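Local coordinates for uncharacterized protein (Eubacterium rectale, PDB 5COZ) that is of unknown function but probably contains a domain resembling the regulatory protein YycH and is probably a secreted, membrane-tethered lipoprotein, at residues Y325-Q329 / Q339-L343; G103-Y107 / A119-D123; K186-L192 / T211-F217. Residues are numbered along the deposited sequence.

In the fold
Along the chain the three contacts follow in series: contact 2 (103-107 with 119-123), contact 3 (186-192 with 211-217), then contact 1 (325-329 with 339-343). Contacts 2 and 3 belong to the same antiparallel sheet, their centres 26 Å apart and nearest atoms about 13 Å apart. Contact 1 lies in the other, mixed sheet, its centre 23 Å from that of contact 3 and 36 Å from that of contact 2, on the opposite side of the chain's centre from contact 2. None touches another. Each pairs antiparallel backbone, contacts 1 and 2 within hairpins, so each sheet is built partly from local pairings, with contact 3 the most central, 10 Å from the chain's centre.

Contact 1 of 3, residues Y325-Q329 / Q339-L343; sequences YYQNQ and QKMAL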
loop_
_atom_site.group_PDB
_atom_site.type_symbol
_atom_site.label_atom_id
_atom_site.label_comp_id
_atom_site.label_asym_id
_atom_site.label_seq_id
_atom_site.Cartn_x
_atom_site.Cartn_y
_atom_site.Cartn_z
ATOM N N TYR A 325 -3.963 -13.509 -1.754
ATOM C CA TYR A 325 -3.840 -14.668 -2.612
ATOM C C TYR A 325 -4.476 -14.408 -3.950
ATOM O O TYR A 325 -5.285 -13.501 -4.083
ATOM C CB TYR A 325 -4.467 -15.915 -1.923
ATOM C CG TYR A 325 -5.976 -15.853 -1.782
ATOM C CD1 TYR A 325 -6.572 -15.238 -0.685
ATOM C CD2 TYR A 325 -6.810 -16.468 -2.719
ATOM C CE1 TYR A 325 -7.964 -15.208 -0.540
ATOM C CE2 TYR A 325 -8.195 -16.435 -2.589
ATOM C CZ TYR A 325 -8.767 -15.794 -1.504
ATOM O OH TYR A 325 -10.150 -15.790 -1.376
ATOM N N TYR A 326 -4.155 -15.256 -4.930
ATOM C CA TYR A 326 -4.774 -15.207 -6.244
ATOM C C TYR A 326 -5.675 -16.401 -6.444
ATOM O O TYR A 326 -5.353 -17.486 -5.969
ATOM C CB TYR A 326 -3.699 -15.264 -7.357
ATOM C CG TYR A 326 -2.758 -14.100 -7.362
ATOM C CD1 TYR A 326 -3.178 -12.843 -7.794
ATOM C CD2 TYR A 326 -1.420 -14.261 -7.001
ATOM C CE1 TYR A 326 -2.301 -11.764 -7.830
ATOM C CE2 TYR A 326 -0.530 -13.181 -7.022
ATOM C CZ TYR A 326 -0.976 -11.937 -7.452
ATOM O OH TYR A 326 -0.123 -10.850 -7.472
ATOM N N GLN A 327 -6.782 -16.212 -7.155
ATOM C CA GLN A 327 -7.599 -17.338 -7.568
ATOM C C GLN A 327 -7.838 -17.226 -9.058
ATOM O O GLN A 327 -8.222 -16.172 -9.554
ATOM C CB GLN A 327 -8.918 -17.447 -6.800
ATOM C CG GLN A 327 -9.696 -18.708 -7.187
ATOM C CD GLN A 327 -10.861 -18.971 -6.262
ATOM O OE1 GLN A 327 -11.598 -18.053 -5.887
ATOM N NE2 GLN A 327 -11.012 -20.222 -5.856
ATOM N N ASN A 328 -7.662 -18.344 -9.746
ATOM C CA ASN A 328 -7.790 -18.422 -11.201
ATOM C C ASN A 328 -9.243 -18.747 -11.532
ATOM O O ASN A 328 -9.633 -19.915 -11.628
ATOM C CB ASN A 328 -6.814 -19.490 -11.693
ATOM C CG ASN A 328 -6.495 -19.390 -13.141
ATOM O OD1 ASN A 328 -6.848 -18.403 -13.817
ATOM N ND2 ASN A 328 -5.820 -20.426 -13.667
ATOM N N GLN A 329 -10.059 -17.691 -11.620
ATOM C CA GLN A 329 -11.505 -17.849 -11.734
ATOM C C GLN A 329 -12.007 -17.920 -13.163
ATOM O O GLN A 329 -11.474 -17.264 -14.049
ATOM C CB GLN A 329 -12.195 -16.695 -11.011
ATOM C CG GLN A 329 -11.941 -16.733 -9.506
ATOM C CD GLN A 329 -12.703 -15.673 -8.739
ATOM O OE1 GLN A 329 -13.318 -14.753 -9.319
ATOM N NE2 GLN A 329 -12.656 -15.789 -7.408
ATOM N N GLN A 339 -9.346 -15.888 -15.386
ATOM C CA GLN A 339 -8.654 -14.654 -15.007
ATOM C C GLN A 339 -8.100 -14.809 -13.617
ATOM O O GLN A 339 -8.793 -15.312 -12.731
ATOM C CB GLN A 339 -9.607 -13.452 -15.041
ATOM C CG GLN A 339 -9.718 -12.806 -16.406
ATOM C CD GLN A 339 -10.461 -11.491 -16.338
ATOM O OE1 GLN A 339 -11.367 -11.292 -15.511
ATOM N NE2 GLN A 339 -10.099 -10.571 -17.224
ATOM N N LYS A 340 -6.871 -14.343 -13.415
ATOM C CA LYS A 340 -6.197 -14.413 -12.123
ATOM C C LYS A 340 -6.663 -13.246 -11.259
ATOM O O LYS A 340 -6.283 -12.090 -11.503
ATOM C CB LYS A 340 -4.682 -14.385 -12.363
ATOM C CG LYS A 340 -3.795 -14.654 -11.175
ATOM C CD LYS A 340 -2.375 -14.522 -11.682
ATOM C CE LYS A 340 -1.376 -14.485 -10.590
ATOM N NZ LYS A 340 -0.010 -14.246 -11.130
HETATM N N MSE A 341 -7.494 -13.544 -10.273
HETATM C CA MSE A 341 -8.072 -12.528 -9.402
HETATM C C MSE A 341 -7.279 -12.344 -8.140
HETATM O O MSE A 341 -6.982 -13.321 -7.461
HETATM C CB MSE A 341 -9.507 -12.928 -9.015
HETATM C CG MSE A 341 -10.444 -13.143 -10.204
HETATM SE SE MSE A 341 -10.668 -11.529 -11.327
HETATM C CE MSE A 341 -11.626 -10.574 -10.288
ATOM N N ALA A 342 -6.989 -11.092 -7.784
ATOM C CA ALA A 342 -6.257 -10.743 -6.560
ATOM C C ALA A 342 -7.264 -10.592 -5.411
ATOM O O ALA A 342 -8.124 -9.706 -5.452
ATOM C CB ALA A 342 -5.491 -9.451 -6.786
ATOM N N LEU A 343 -7.159 -11.483 -4.394
ATOM C CA LEU A 343 -8.107 -11.544 -3.299
ATOM C C LEU A 343 -7.359 -11.502 -1.966
ATOM O O LEU A 343 -6.120 -11.482 -1.938
ATOM C CB LEU A 343 -8.913 -12.833 -3.438
ATOM C CG LEU A 343 -9.743 -12.955 -4.737
ATOM C CD1 LEU A 343 -10.265 -14.367 -4.910
ATOM C CD2 LEU A 343 -10.918 -11.966 -4.742
#
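Strands 314-330 and 338-348 form a beta hairpin in the mixed sheet, and this contact is its antiparallel ladder near the turn. The short segments approach to 4.5 Å between axes, with N-to-C directions 148° apart, and five bridges alternate between hydrogen-bonded and non-hydrogen-bonded pairs. Y325 opens the ladder opposite L343: Y325 N donates to L343 O at 3.0 Å, and L343 N to Y325 O at 2.8 Å. Its p rotamer (chi1 69°) lays the ring against L343, whose CB sits 3.8 Å from the ring centroid in a CH-pi contact; helix 276-288 also packs on this tyrosine.

Y326, in a non-hydrogen-bonded pair with A342, turns to the other face. There K340, extended through all four chi angles, crosses the ring: K340 CE lies 3.5 Å from the Y326 centroid and K340 NZ 4.3 Å, both 12° off the normal, CH-pi from the CE methylene and cation-pi from the ammonium. The Y326 hydroxyl hydrogen-bonds N149.

Q327 pairs with M341, a selenomethionine, through Q327 N to M341 O (2.9 Å) and M341 N to Q327 O (2.8 Å). N328, opposite K340 with CA atoms 4.4 Å apart, centres an inverse gamma turn, and its OD1 bonds T338. Q329 closes the ladder with Q339 by two 2.9 Å bonds, Q329 N to Q339 O and Q339 N to Q329 O. Its amide returns along the face shared with Q327 and M341: Q329 NE2 donates to Q327 OE1 at 2.9 Å, while Q329 OE1 rests 3.4 Å from M341 CG.

Contact 2 of 3, residues G103-Y107 / A119-D123; sequences GNEIY and AIRND
Two backbone hydrogen bonds hold this contact: Y107 N donates to I120 O at 2.9 Å (174° at the hydrogen) and I120 N to Y107 O at 2.8 Å (170°). They define one antiparallel hydrogen-bonded pair, CA atoms 5.2 Å apart, in the beta hairpin of strands 104-111 and 116-120. Weaker CA-H...O contacts flank it, I106 CA to I120 O at 3.5 Å and A119 CA to Y107 O at 3.4 Å. Within the second segment, R121 NH1 and D123 OD1 form a salt bridge at 2.8 Å whose hydrogen bond is weak (121°).

Build N104 (phi/psi -99/133), E105 (-93/137), I106 (-126/123) and Y107 (-117/136) as extended strand, after G103 at 80/-2. A119, I120 and R121 (-119/-173) also have extended angles, whereas N122 (-65/-37) takes helical ones. The directions CA 104 to 107 and CA 119 to 122 are 157° apart. I106 CA and R121 CA remain 4.6 Å apart, whereas N104 CA and N122 CA are separated by 6.0 Å; N122 bonds through its backbone to F69 and E105 O accepts from S70.

Packing follows the divergence. I106 CG1 meets R121 CG at 3.9 Å, with both chi1 angles m. N104 (chi1 m) and N122 (chi1 p) point toward each other, N104 ND2 lying 3.4 Å from N122 CG. Y107 and I120 share the face packed by helix 73-87. At the asparagines the two amide nitrogens, N104 ND2 and N122 ND2, are 3.5 Å apart and both donors, and N122 OD1 is buried without a partner: the chemistry implies side-chain packing there, with cross-strand polar cohesion resting on the Y107-I120 backbone pair.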
loop_
_atom_site.group_PDB
_atom_site.type_symbol
_atom_site.label_atom_id
_atom_site.label_comp_id
_atom_site.label_asym_id
_atom_site.label_seq_id
_atom_site.Cartn_x
_atom_site.Cartn_y
_atom_site.Cartn_z
ATOM N N GLY A 103 -17.853 20.423 4.743
ATOM C CA GLY A 103 -16.969 20.658 5.880
ATOM C C GLY A 103 -15.507 20.331 5.636
ATOM O O GLY A 103 -14.685 20.534 6.533
ATOM N N ASN A 104 -15.163 19.827 4.434
ATOM C CA ASN A 104 -13.775 19.515 4.083
ATOM C C ASN A 104 -13.185 20.642 3.252
ATOM O O ASN A 104 -13.823 21.084 2.301
ATOM C CB ASN A 104 -13.683 18.196 3.302
ATOM C CG ASN A 104 -14.224 16.979 4.030
ATOM O OD1 ASN A 104 -14.948 16.161 3.453
ATOM N ND2 ASN A 104 -13.874 16.817 5.302
ATOM N N GLU A 105 -11.971 21.085 3.589
ATOM C CA GLU A 105 -11.272 22.137 2.845
ATOM C C GLU A 105 -10.383 21.515 1.779
ATOM O O GLU A 105 -9.749 20.499 2.026
ATOM C CB GLU A 105 -10.422 23.047 3.766
ATOM C CG GLU A 105 -11.163 23.665 4.948
ATOM C CD GLU A 105 -12.459 24.369 4.587
ATOM O OE1 GLU A 105 -12.454 25.147 3.607
ATOM O OE2 GLU A 105 -13.490 24.103 5.247
ATOM N N ILE A 106 -10.384 22.092 0.586
ATOM C CA ILE A 106 -9.568 21.607 -0.533
ATOM C C ILE A 106 -8.727 22.764 -1.044
ATOM O O ILE A 106 -9.275 23.812 -1.391
ATOM C CB ILE A 106 -10.501 21.055 -1.654
ATOM C CG1 ILE A 106 -11.396 19.905 -1.131
ATOM C CG2 ILE A 106 -9.711 20.644 -2.926
ATOM C CD1 ILE A 106 -12.712 19.741 -1.900
ATOM N N TYR A 107 -7.397 22.589 -1.050
ATOM C CA TYR A 107 -6.480 23.614 -1.537
ATOM C C TYR A 107 -5.734 23.114 -2.728
ATOM O O TYR A 107 -5.227 21.987 -2.708
ATOM C CB TYR A 107 -5.475 24.021 -0.467
ATOM C CG TYR A 107 -6.081 24.793 0.666
ATOM C CD1 TYR A 107 -6.163 26.182 0.623
ATOM C CD2 TYR A 107 -6.575 24.141 1.794
ATOM C CE1 TYR A 107 -6.688 26.904 1.684
ATOM C CE2 TYR A 107 -7.107 24.855 2.867
ATOM C CZ TYR A 107 -7.170 26.237 2.800
ATOM O OH TYR A 107 -7.691 26.958 3.851
ATOM N N ALA A 119 -2.398 19.291 -4.700
ATOM C CA ALA A 119 -3.768 19.318 -4.223
ATOM C C ALA A 119 -3.776 18.730 -2.847
ATOM O O ALA A 119 -3.284 17.615 -2.658
ATOM C CB ALA A 119 -4.667 18.500 -5.148
ATOM N N ILE A 120 -4.343 19.456 -1.874
ATOM C CA ILE A 120 -4.401 18.948 -0.513
ATOM C C ILE A 120 -5.856 18.978 -0.038
ATOM O O ILE A 120 -6.494 20.023 -0.114
ATOM C CB ILE A 120 -3.463 19.716 0.454
ATOM C CG1 ILE A 120 -2.019 19.678 -0.061
ATOM C CG2 ILE A 120 -3.576 19.144 1.882
ATOM C CD1 ILE A 120 -1.072 20.619 0.722
ATOM N N ARG A 121 -6.350 17.831 0.442
ATOM C CA ARG A 121 -7.704 17.672 0.984
ATOM C C ARG A 121 -7.583 17.249 2.457
ATOM O O ARG A 121 -6.466 17.138 2.979
ATOM C CB ARG A 121 -8.466 16.583 0.180
ATOM C CG ARG A 121 -8.905 16.955 -1.222
ATOM C CD ARG A 121 -9.611 15.790 -1.910
ATOM N NE ARG A 121 -10.970 15.576 -1.402
ATOM C CZ ARG A 121 -11.309 14.633 -0.524
ATOM N NH1 ARG A 121 -10.392 13.798 -0.047
ATOM N NH2 ARG A 121 -12.567 14.521 -0.117
ATOM N N ASN A 122 -8.698 16.898 3.113
ATOM C CA ASN A 122 -8.599 16.487 4.515
ATOM C C ASN A 122 -7.794 15.194 4.717
ATOM O O ASN A 122 -7.052 15.103 5.695
ATOM C CB ASN A 122 -10.006 16.326 5.132
ATOM C CG ASN A 122 -10.915 15.392 4.359
ATOM O OD1 ASN A 122 -11.149 15.565 3.169
ATOM N ND2 ASN A 122 -11.441 14.371 5.019
ATOM N N ASP A 123 -7.905 14.211 3.799
ATOM C CA ASP A 123 -7.268 12.917 4.015
ATOM C C ASP A 123 -6.406 12.464 2.850
ATOM O O ASP A 123 -6.162 11.260 2.698
ATOM C CB ASP A 123 -8.347 11.851 4.286
ATOM C CG ASP A 123 -9.287 11.618 3.112
ATOM O OD1 ASP A 123 -9.302 12.455 2.176
ATOM O OD2 ASP A 123 -10.036 10.620 3.140
#

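Contact 3 of 3, residues K186-L192 / T211-F217; sequences KNELYVL and TYVFFMF
This is a buried antiparallel strand pairing, joining strands 188-192 and 211-220 of the large antiparallel sheet. The short strand axes approach to 4.7 Å at 159°, and both backbones are extended. The register is E188-F215, L189-F214, Y190-V213, V191-Y212 and L192-T211, with the first, third and fifth pairs hydrogen-bonded: E188 N to F215 O 3.0 Å, F215 N to E188 O 2.9 Å, Y190 N to V213 O 2.8 Å, V213 N to Y190 O 2.9 Å, L192 N to T211 O 2.8 Å and T211 N to L192 O 3.0 Å. T211 follows D210, a sodium ligand with Q208; the T211 side chain lies about 9 Å from the ion. Beyond E188 a water donates to K186 O (2.7 Å) and accepts from F217 N (2.8 Å).

On one face, Y190 (chi1 m) turns its ring edge to the face of F215 (chi1 m), centroids 4.9 Å apart and planes at 55°; Y190 OH donates to E188 OE1 at 2.6 Å, and L192 CD2 packs on V213 CG2 at 3.6 Å. On the other, L189 (chi1 t, chi2 p) sets CD1 3.6 Å from the F214 centroid, a CH-pi contact, and 3.8 Å from Y212 CD1.

Helix 165-178 covers the L189, Y212 and F214 face, while helix 130-137 touches T211 and V213 from the other; strand 244-249 continues the sheet beside 211-217, bonding through Y212, F214 and M216.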
loop_
_atom_site.group_PDB
_atom_site.type_symbol
_atom_site.label_atom_id
_atom_site.label_comp_id
_atom_site.label_asym_id
_atom_site.label_seq_id
_atom_site.Cartn_x
_atom_site.Cartn_y
_atom_site.Cartn_z
ATOM N N LYS A 186 11.058 -1.453 5.095
ATOM C CA LYS A 186 10.816 -2.097 3.816
ATOM C C LYS A 186 9.859 -1.265 2.961
ATOM O O LYS A 186 8.784 -0.864 3.400
ATOM C CB LYS A 186 10.252 -3.516 3.998
ATOM C CG LYS A 186 9.908 -4.198 2.661
ATOM C CD LYS A 186 9.397 -5.603 2.839
ATOM C CE LYS A 186 8.981 -6.183 1.497
ATOM N NZ LYS A 186 8.767 -7.677 1.611
ATOM N N ASN A 187 10.278 -1.012 1.727
ATOM C CA ASN A 187 9.423 -0.380 0.736
ATOM C C ASN A 187 9.400 -1.308 -0.486
ATOM O O ASN A 187 10.144 -2.306 -0.542
ATOM C CB ASN A 187 9.893 1.044 0.403
ATOM C CG ASN A 187 11.345 1.134 0.127
ATOM O OD1 ASN A 187 11.813 0.587 -0.860
ATOM N ND2 ASN A 187 12.099 1.761 1.039
ATOM N N GLU A 188 8.481 -1.052 -1.390
ATOM C CA GLU A 188 8.355 -1.806 -2.627
ATOM C C GLU A 188 8.723 -0.884 -3.772
ATOM O O GLU A 188 8.331 0.283 -3.778
ATOM C CB GLU A 188 6.921 -2.333 -2.816
ATOM C CG GLU A 188 6.550 -3.374 -1.773
ATOM C CD GLU A 188 5.086 -3.762 -1.783
ATOM O OE1 GLU A 188 4.277 -3.105 -2.483
ATOM O OE2 GLU A 188 4.743 -4.718 -1.046
ATOM N N LEU A 189 9.458 -1.406 -4.734
ATOM C CA LEU A 189 9.887 -0.620 -5.872
ATOM C C LEU A 189 9.306 -1.185 -7.168
ATOM O O LEU A 189 9.513 -2.363 -7.497
ATOM C CB LEU A 189 11.425 -0.598 -5.916
ATOM C CG LEU A 189 12.037 0.114 -7.148
ATOM C CD1 LEU A 189 11.547 1.563 -7.280
ATOM C CD2 LEU A 189 13.545 0.118 -7.078
ATOM N N TYR A 190 8.697 -0.290 -7.963
ATOM C CA TYR A 190 8.124 -0.615 -9.267
ATOM C C TYR A 190 8.884 0.148 -10.327
ATOM O O TYR A 190 9.197 1.333 -10.151
ATOM C CB TYR A 190 6.612 -0.261 -9.261
ATOM C CG TYR A 190 5.890 -1.031 -8.170
ATOM C CD1 TYR A 190 5.494 -2.347 -8.373
ATOM C CD2 TYR A 190 5.734 -0.492 -6.897
ATOM C CE1 TYR A 190 4.955 -3.111 -7.342
ATOM C CE2 TYR A 190 5.160 -1.235 -5.861
ATOM C CZ TYR A 190 4.799 -2.553 -6.088
ATOM O OH TYR A 190 4.243 -3.325 -5.106
ATOM N N VAL A 191 9.272 -0.545 -11.397
ATOM C CA VAL A 191 10.058 0.037 -12.488
ATOM C C VAL A 191 9.150 0.309 -13.677
ATOM O O VAL A 191 8.674 -0.623 -14.354
ATOM C CB VAL A 191 11.240 -0.879 -12.865
ATOM C CG1 VAL A 191 12.062 -0.234 -13.993
ATOM C CG2 VAL A 191 12.141 -1.161 -11.645
ATOM N N LEU A 192 8.891 1.597 -13.935
ATOM C CA LEU A 192 7.982 1.985 -15.009
ATOM C C LEU A 192 8.817 2.408 -16.217
ATOM O O LEU A 192 9.078 3.596 -16.451
ATOM C CB LEU A 192 7.049 3.098 -14.525
ATOM C CG LEU A 192 5.819 2.693 -13.684
ATOM C CD1 LEU A 192 6.179 1.885 -12.428
ATOM C CD2 LEU A 192 5.044 3.931 -13.293
ATOM N N THR A 211 10.515 5.851 -15.110
ATOM C CA THR A 211 10.177 6.329 -13.771
ATOM C C THR A 211 10.282 5.205 -12.759
ATOM O O THR A 211 9.857 4.076 -13.037
ATOM C CB THR A 211 8.714 6.853 -13.826
ATOM O OG1 THR A 211 8.618 7.921 -14.783
ATOM C CG2 THR A 211 8.194 7.356 -12.482
ATOM N N TYR A 212 10.867 5.498 -11.595
ATOM C CA TYR A 212 10.806 4.576 -10.462
ATOM C C TYR A 212 9.600 4.947 -9.619
ATOM O O TYR A 212 9.387 6.143 -9.398
ATOM C CB TYR A 212 12.027 4.734 -9.553
ATOM C CG TYR A 212 13.333 4.194 -10.057
ATOM C CD1 TYR A 212 13.503 2.827 -10.291
ATOM C CD2 TYR A 212 14.436 5.025 -10.199
ATOM C CE1 TYR A 212 14.733 2.310 -10.676
ATOM C CE2 TYR A 212 15.681 4.514 -10.556
ATOM C CZ TYR A 212 15.829 3.153 -10.786
ATOM O OH TYR A 212 17.062 2.661 -11.160
ATOM N N VAL A 213 8.854 3.980 -9.102
ATOM C CA VAL A 213 7.751 4.258 -8.180
ATOM C C VAL A 213 7.992 3.480 -6.907
ATOM O O VAL A 213 8.016 2.245 -6.937
ATOM C CB VAL A 213 6.365 3.916 -8.771
ATOM C CG1 VAL A 213 5.252 4.088 -7.717
ATOM C CG2 VAL A 213 6.062 4.776 -9.995
ATOM N N PHE A 214 8.149 4.190 -5.790
ATOM C CA PHE A 214 8.226 3.521 -4.503
ATOM C C PHE A 214 6.912 3.556 -3.805
ATOM O O PHE A 214 6.231 4.581 -3.817
ATOM C CB PHE A 214 9.236 4.218 -3.579
ATOM C CG PHE A 214 10.646 3.960 -4.022
ATOM C CD1 PHE A 214 11.270 4.798 -4.946
ATOM C CD2 PHE A 214 11.380 2.927 -3.464
ATOM C CE1 PHE A 214 12.593 4.557 -5.347
ATOM C CE2 PHE A 214 12.692 2.667 -3.884
ATOM C CZ PHE A 214 13.288 3.491 -4.817
ATOM N N PHE A 215 6.578 2.442 -3.146
ATOM C CA PHE A 215 5.508 2.389 -2.172
ATOM C C PHE A 215 6.155 2.298 -0.831
ATOM O O PHE A 215 6.876 1.350 -0.566
ATOM C CB PHE A 215 4.543 1.188 -2.337
ATOM C CG PHE A 215 3.507 1.226 -3.423
ATOM C CD1 PHE A 215 3.571 2.171 -4.451
ATOM C CD2 PHE A 215 2.454 0.323 -3.420
ATOM C CE1 PHE A 215 2.622 2.157 -5.497
ATOM C CE2 PHE A 215 1.486 0.340 -4.435
ATOM C CZ PHE A 215 1.573 1.255 -5.457
HETATM N N MSE A 216 5.900 3.302 0.004
HETATM C CA MSE A 216 6.341 3.275 1.400
HETATM C C MSE A 216 5.114 3.141 2.257
HETATM O O MSE A 216 4.013 3.462 1.824
HETATM C CB MSE A 216 7.147 4.503 1.762
HETATM C CG MSE A 216 8.167 4.778 0.688
HETATM SE SE MSE A 216 9.150 6.352 1.030
HETATM C CE MSE A 216 10.373 5.598 1.861
ATOM N N PHE A 217 5.285 2.591 3.465
ATOM C CA PHE A 217 4.138 2.262 4.271
ATOM C C PHE A 217 4.128 2.961 5.622
ATOM O O PHE A 217 4.821 2.552 6.542
ATOM C CB PHE A 217 4.094 0.726 4.446
ATOM C CG PHE A 217 4.143 0.005 3.116
ATOM C CD1 PHE A 217 3.061 0.049 2.242
ATOM C CD2 PHE A 217 5.318 -0.608 2.682
ATOM C CE1 PHE A 217 3.135 -0.544 0.981
ATOM C CE2 PHE A 217 5.394 -1.212 1.419
ATOM C CZ PHE A 217 4.294 -1.197 0.583
HETATM O O HOH W 1 7.909 1.663 3.855
#